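Side-chain contacts in glutaredoxin-2 (Vaccinia virus, PDB 2G2Q), which transfers disulfide bonds in the cytoplasmic viral redox pathway that oxidises virion membrane proteins, and is needed for virion morphogenesis and virus replication: residues V23-S28 with V102-L107; N89-F94 with K108-K113. All coordinates share one frame; numbering follows the deposited sequence.

Interaction 1. Residues V23-S28 with V102-L107; sequences VEELKS and VNLEIL
Val23 turns CG1 anti to its backbone N (chi1 -179°), which leaves CG2 beside that nitrogen and aimed at Leu107. Leu107 swings its own CG anti to the backbone N (chi1 -178°), and its CD2 reaches Val23 CG2 at 3.7 Å, the two side chains meeting at about a right angle. Both residues are buried, Val23 also lies on Leu5 and Ile7 of strand 3-9, and Leu107 rests on Ile88.

One turn toward the helix start, Leu104 carries the other half and gives up more surface than any other residue here. Its two methyls go to different neighbours. CD2 lies 4.0 Å from Leu26 CD2, with the two leucines running past each other in opposite directions. CD1 takes the carboxylate end of Glu25, whose extended chain brings OE2 to 3.4 Å from Leu104 CD1; the same oxygen is 3.6 Å from Leu104 CG. Leu26 sits in the type I turn from Glu24 to Lys27, at the C-terminal side of helix 14-24, and its side chain also covers Lys108 further along helix 104-113.

Asn103 occupies the N-cap of that second helix, where OD1 accepts a weak capping bond from Ile106 N at 3.3 Å. Just beyond the cap, Leu104 and Leu107 face the first helix and its turn. In this thioredoxin-fold protein the contact thus joins the C-terminal region of helix 14-24, whose N-terminal end carries Cys16 of the redox-active Cys13-Cys16 pair (its disulfide not formed in this model), to the first turn of helix 104-113. Across the interface the chemistry is methyl against methyl, with one carboxylate laid on a leucine at the exposed margin, so the two parts of the chain are held together here by shape and burial of apolar surface rather than by polar pairing.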
loop_
_atom_site.group_PDB
_atom_site.type_symbol
_atom_site.label_atom_id
_atom_site.label_comp_id
_atom_site.label_asym_id
_atom_site.label_seq_id
_atom_site.Cartn_x
_atom_site.Cartn_y
_atom_site.Cartn_z
ATOM N N VAL A 23 8.502 6.189 -0.230
ATOM C CA VAL A 23 7.551 7.283 -0.379
ATOM C C VAL A 23 8.003 8.551 0.372
ATOM O O VAL A 23 7.646 9.667 -0.017
ATOM C CB VAL A 23 6.126 6.843 -0.003
ATOM C CG1 VAL A 23 5.153 7.978 -0.174
ATOM C CG2 VAL A 23 5.694 5.669 -0.884
ATOM N N GLU A 24 8.830 8.377 1.405
ATOM C CA GLU A 24 9.387 9.513 2.151
ATOM C C GLU A 24 10.300 10.396 1.308
ATOM O O GLU A 24 10.431 11.595 1.568
ATOM C CB GLU A 24 10.140 9.049 3.400
ATOM C CG GLU A 24 9.244 8.705 4.588
ATOM C CD GLU A 24 8.577 9.927 5.211
ATOM O OE1 GLU A 24 9.302 10.882 5.576
ATOM O OE2 GLU A 24 7.327 9.922 5.347
ATOM N N GLU A 25 10.930 9.809 0.295
ATOM C CA GLU A 25 11.812 10.570 -0.584
ATOM C C GLU A 25 11.029 11.564 -1.449
ATOM O O GLU A 25 11.605 12.425 -2.099
ATOM C CB GLU A 25 12.669 9.615 -1.411
ATOM C CG GLU A 25 13.720 8.916 -0.547
ATOM C CD GLU A 25 14.328 7.679 -1.191
ATOM O OE1 GLU A 25 15.562 7.486 -1.070
ATOM O OE2 GLU A 25 13.576 6.898 -1.809
ATOM N N LEU A 26 9.707 11.455 -1.414
ATOM C CA LEU A 26 8.824 12.363 -2.148
ATOM C C LEU A 26 8.126 13.375 -1.225
ATOM O O LEU A 26 7.133 13.986 -1.626
ATOM C CB LEU A 26 7.777 11.558 -2.945
ATOM C CG LEU A 26 8.234 10.440 -3.901
ATOM C CD1 LEU A 26 7.023 9.715 -4.497
ATOM C CD2 LEU A 26 9.148 10.963 -5.014
ATOM N N LYS A 27 8.656 13.562 -0.011
ATOM C CA LYS A 27 8.073 14.485 1.000
ATOM C C LYS A 27 8.055 15.968 0.614
ATOM O O LYS A 27 7.276 16.756 1.171
ATOM C CB LYS A 27 8.746 14.322 2.371
ATOM C CG LYS A 27 10.222 14.762 2.451
ATOM C CD LYS A 27 10.828 14.288 3.764
ATOM C CE LYS A 27 12.297 13.901 3.621
ATOM N NZ LYS A 27 13.216 15.055 3.778
ATOM N N SER A 28 8.920 16.359 -0.312
ATOM C CA SER A 28 8.931 17.734 -0.765
ATOM C C SER A 28 7.770 17.955 -1.732
ATOM O O SER A 28 7.455 19.082 -2.088
ATOM C CB SER A 28 10.270 18.081 -1.416
ATOM O OG SER A 28 10.384 17.491 -2.699
ATOM N N VAL A 102 11.259 -1.975 -3.680
ATOM C CA VAL A 102 10.608 -0.830 -4.295
ATOM C C VAL A 102 11.545 -0.162 -5.297
ATOM O O VAL A 102 12.734 0.050 -5.033
ATOM C CB VAL A 102 10.146 0.242 -3.258
ATOM C CG1 VAL A 102 9.088 1.147 -3.874
ATOM C CG2 VAL A 102 9.605 -0.388 -1.983
ATOM N N ASN A 103 10.996 0.148 -6.460
ATOM C CA ASN A 103 11.683 0.934 -7.452
ATOM C C ASN A 103 11.041 2.319 -7.461
ATOM O O ASN A 103 9.903 2.485 -7.907
ATOM C CB ASN A 103 11.566 0.248 -8.803
ATOM C CG ASN A 103 12.295 0.980 -9.884
ATOM O OD1 ASN A 103 12.228 2.205 -9.976
ATOM N ND2 ASN A 103 12.994 0.234 -10.727
ATOM N N LEU A 104 11.768 3.297 -6.935
ATOM C CA LEU A 104 11.237 4.625 -6.673
ATOM C C LEU A 104 10.763 5.301 -7.963
ATOM O O LEU A 104 9.680 5.895 -8.017
ATOM C CB LEU A 104 12.321 5.476 -6.016
ATOM C CG LEU A 104 12.029 6.593 -5.011
ATOM C CD1 LEU A 104 13.139 7.646 -5.116
ATOM C CD2 LEU A 104 10.641 7.228 -5.168
ATOM N N GLU A 105 11.568 5.192 -9.009
ATOM C CA GLU A 105 11.276 5.893 -10.250
ATOM C C GLU A 105 9.957 5.427 -10.885
ATOM O O GLU A 105 9.228 6.234 -11.462
ATOM C CB GLU A 105 12.462 5.791 -11.223
ATOM C CG GLU A 105 13.815 6.271 -10.626
ATOM C CD GLU A 105 13.875 7.783 -10.344
ATOM O OE1 GLU A 105 12.940 8.341 -9.711
ATOM O OE2 GLU A 105 14.875 8.417 -10.752
ATOM N N ILE A 106 9.641 4.139 -10.754
ATOM C CA ILE A 106 8.363 3.625 -11.253
ATOM C C ILE A 106 7.230 4.028 -10.311
ATOM O O ILE A 106 6.133 4.381 -10.760
ATOM C CB ILE A 106 8.385 2.088 -11.481
ATOM C CG1 ILE A 106 9.439 1.720 -12.538
ATOM C CG2 ILE A 106 7.009 1.574 -11.909
ATOM C CD1 ILE A 106 9.731 0.213 -12.628
ATOM N N LEU A 107 7.509 3.994 -9.012
ATOM C CA LEU A 107 6.525 4.389 -8.021
ATOM C C LEU A 107 6.168 5.874 -8.180
ATOM O O LEU A 107 4.992 6.232 -8.159
ATOM C CB LEU A 107 7.008 4.071 -6.600
ATOM C CG LEU A 107 6.019 4.400 -5.483
ATOM C CD1 LEU A 107 4.684 3.641 -5.629
ATOM C CD2 LEU A 107 6.629 4.136 -4.130
#

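Interaction 2. Residues N89-F94 with K108-K113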
loop_
_atom_site.group_PDB
_atom_site.type_symbol
_atom_site.label_atom_id
_atom_site.label_comp_id
_atom_site.label_asym_id
_atom_site.label_seq_id
_atom_site.Cartn_x
_atom_site.Cartn_y
_atom_site.Cartn_z
ATOM N N ASN A 89 1.668 -1.932 -8.364
ATOM C CA ASN A 89 2.190 -3.283 -8.554
ATOM C C ASN A 89 3.486 -3.369 -9.359
ATOM O O ASN A 89 4.422 -4.071 -8.950
ATOM C CB ASN A 89 1.124 -4.191 -9.158
ATOM C CG ASN A 89 -0.009 -4.476 -8.194
ATOM O OD1 ASN A 89 -0.586 -3.561 -7.599
ATOM N ND2 ASN A 89 -0.341 -5.755 -8.035
ATOM N N LYS A 90 3.540 -2.646 -10.485
ATOM C CA LYS A 90 4.707 -2.664 -11.387
ATOM C C LYS A 90 6.012 -2.147 -10.754
ATOM O O LYS A 90 7.096 -2.469 -11.225
ATOM C CB LYS A 90 4.408 -1.878 -12.668
ATOM C CG LYS A 90 3.587 -2.626 -13.720
ATOM C CD LYS A 90 3.086 -1.641 -14.782
ATOM C CE LYS A 90 1.909 -2.189 -15.599
ATOM N NZ LYS A 90 2.377 -3.062 -16.718
ATOM N N SER A 91 5.895 -1.347 -9.694
ATOM C CA SER A 91 7.050 -0.852 -8.953
ATOM C C SER A 91 7.479 -1.816 -7.841
ATOM O O SER A 91 8.501 -1.601 -7.186
ATOM C CB SER A 91 6.744 0.518 -8.350
ATOM O OG SER A 91 5.821 0.402 -7.285
ATOM N N LEU A 92 6.692 -2.871 -7.633
ATOM C CA LEU A 92 6.944 -3.823 -6.557
ATOM C C LEU A 92 7.499 -5.151 -7.048
ATOM O O LEU A 92 7.069 -5.665 -8.074
ATOM C CB LEU A 92 5.662 -4.073 -5.753
ATOM C CG LEU A 92 5.413 -3.261 -4.478
ATOM C CD1 LEU A 92 6.152 -1.932 -4.457
ATOM C CD2 LEU A 92 3.911 -3.058 -4.286
ATOM N N ASP A 93 8.459 -5.695 -6.304
ATOM C CA ASP A 93 8.924 -7.061 -6.510
ATOM C C ASP A 93 9.111 -7.757 -5.157
ATOM O O ASP A 93 10.185 -7.670 -4.552
ATOM C CB ASP A 93 10.221 -7.089 -7.319
ATOM C CG ASP A 93 10.730 -8.509 -7.565
ATOM O OD1 ASP A 93 10.148 -9.475 -7.011
ATOM O OD2 ASP A 93 11.718 -8.668 -8.321
ATOM N N PHE A 94 8.074 -8.459 -4.705
ATOM C CA PHE A 94 8.096 -9.128 -3.389
ATOM C C PHE A 94 9.097 -10.314 -3.262
ATOM O O PHE A 94 9.272 -10.881 -2.159
ATOM C CB PHE A 94 6.700 -9.601 -3.000
ATOM C CG PHE A 94 5.699 -8.493 -2.760
ATOM C CD1 PHE A 94 6.106 -7.220 -2.337
ATOM C CD2 PHE A 94 4.331 -8.750 -2.903
ATOM C CE1 PHE A 94 5.172 -6.219 -2.087
ATOM C CE2 PHE A 94 3.381 -7.752 -2.656
ATOM C CZ PHE A 94 3.804 -6.483 -2.235
ATOM N N LYS A 108 7.181 6.723 -8.364
ATOM C CA LYS A 108 6.943 8.135 -8.610
ATOM C C LYS A 108 6.007 8.344 -9.809
ATOM O O LYS A 108 4.994 9.052 -9.691
ATOM C CB LYS A 108 8.250 8.915 -8.793
ATOM C CG LYS A 108 8.019 10.431 -8.777
ATOM C CD LYS A 108 9.293 11.277 -8.952
ATOM C CE LYS A 108 8.962 12.764 -8.685
ATOM N NZ LYS A 108 10.152 13.676 -8.601
ATOM N N SER A 109 6.344 7.723 -10.944
ATOM C CA SER A 109 5.512 7.778 -12.152
ATOM C C SER A 109 4.071 7.373 -11.870
ATOM O O SER A 109 3.147 8.091 -12.257
ATOM C CB SER A 109 6.046 6.860 -13.258
ATOM O OG SER A 109 7.394 7.130 -13.576
ATOM N N GLU A 110 3.889 6.220 -11.219
ATOM C CA GLU A 110 2.560 5.672 -10.973
ATOM C C GLU A 110 1.727 6.602 -10.086
ATOM O O GLU A 110 0.511 6.762 -10.296
ATOM C CB GLU A 110 2.651 4.270 -10.361
ATOM C CG GLU A 110 3.339 3.240 -11.289
ATOM C CD GLU A 110 3.578 1.878 -10.618
ATOM O OE1 GLU A 110 3.339 0.839 -11.273
ATOM O OE2 GLU A 110 4.001 1.839 -9.437
ATOM N N ILE A 111 2.382 7.207 -9.093
ATOM C CA ILE A 111 1.726 8.154 -8.198
ATOM C C ILE A 111 1.348 9.422 -8.974
ATOM O O ILE A 111 0.294 10.011 -8.757
ATOM C CB ILE A 111 2.644 8.543 -7.014
ATOM C CG1 ILE A 111 2.762 7.392 -6.027
ATOM C CG2 ILE A 111 2.129 9.809 -6.301
ATOM C CD1 ILE A 111 3.906 7.605 -5.038
ATOM N N GLU A 112 2.218 9.835 -9.879
ATOM C CA GLU A 112 1.989 11.071 -10.585
ATOM C C GLU A 112 0.903 10.979 -11.650
ATOM O O GLU A 112 0.216 11.955 -11.893
ATOM C CB GLU A 112 3.305 11.643 -11.118
ATOM C CG GLU A 112 4.131 12.265 -9.984
ATOM C CD GLU A 112 5.449 12.840 -10.445
ATOM O OE1 GLU A 112 5.862 13.877 -9.882
ATOM O OE2 GLU A 112 6.075 12.266 -11.371
ATOM N N LYS A 113 0.731 9.799 -12.234
ATOM C CA LYS A 113 -0.241 9.558 -13.313
ATOM C C LYS A 113 -1.628 9.161 -12.802
ATOM O O LYS A 113 -2.583 9.119 -13.564
ATOM C CB LYS A 113 0.254 8.443 -14.234
ATOM C CG LYS A 113 1.483 8.763 -15.071
ATOM C CD LYS A 113 2.179 7.455 -15.495
ATOM C CE LYS A 113 2.574 7.448 -16.971
ATOM N NZ LYS A 113 3.902 8.065 -17.301
#
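Glu110 reaches from helix 104-113 to Lys90 and Ser91 in the 3-10 segment 89-91, within the loop that leads from strand 82-85 of the thioredoxin fold to that helix. Its CB points toward the loop, and CG stands anti to the carbonyl carbon (chi1 -62°). From CG the chain runs out extended (chi2 173°), so CB and CG serve as a spacer and the carboxylate does the touching. CD comes within 4.1 Å of both Ser91 N and Ser91 CB.

The two oxygens then part. OE1 lies 3.2 Å from Lys90 CB and 3.6 Å from Lys90 N, at the root of the lysine side chain. The lysine tip leads elsewhere: NZ stays 6.8 Å from Glu110 OE1, too far for a salt bridge, although the opposite charge may still favour the carboxylate modestly. OE2 goes to Ser91, where CB and OG are equally close.

The CB of that serine also packs on Leu107, one helical turn back. Within the loop Leu92 N bonds to Asn89 O, closing the 3-10 turn. The serine hydroxyl is engaged in a hydrogen bond with Ile88 O, so the approach of the carboxylate to it is a close polar contact and not an assigned hydrogen bond, with Glu110 OE2 3.2 Å from Ser91 OG.

How the interactions relate
Helix 104-113 is common to both: interaction 1 uses its first turn against the C-terminal part of helix 14-24 and the adjoining turn, interaction 2 its later part against the loop 89-94. Interaction 1 is the more buried and mainly aliphatic, opening to a carboxylate only at its margin. Interaction 2 is smaller, only partly buried, and rests on one carboxylate set against the CB atoms of Lys90 and Ser91 and the serine hydroxyl. Ser91 ties them together, since Asn103 N probably hydrogen-bonds to Ser91 O at 3.1 Å and Ser91 CB packs on Ile106 CG2. On another flank of the helix, Leu26 CD1 meets Ile111 CD1 at 3.8 Å.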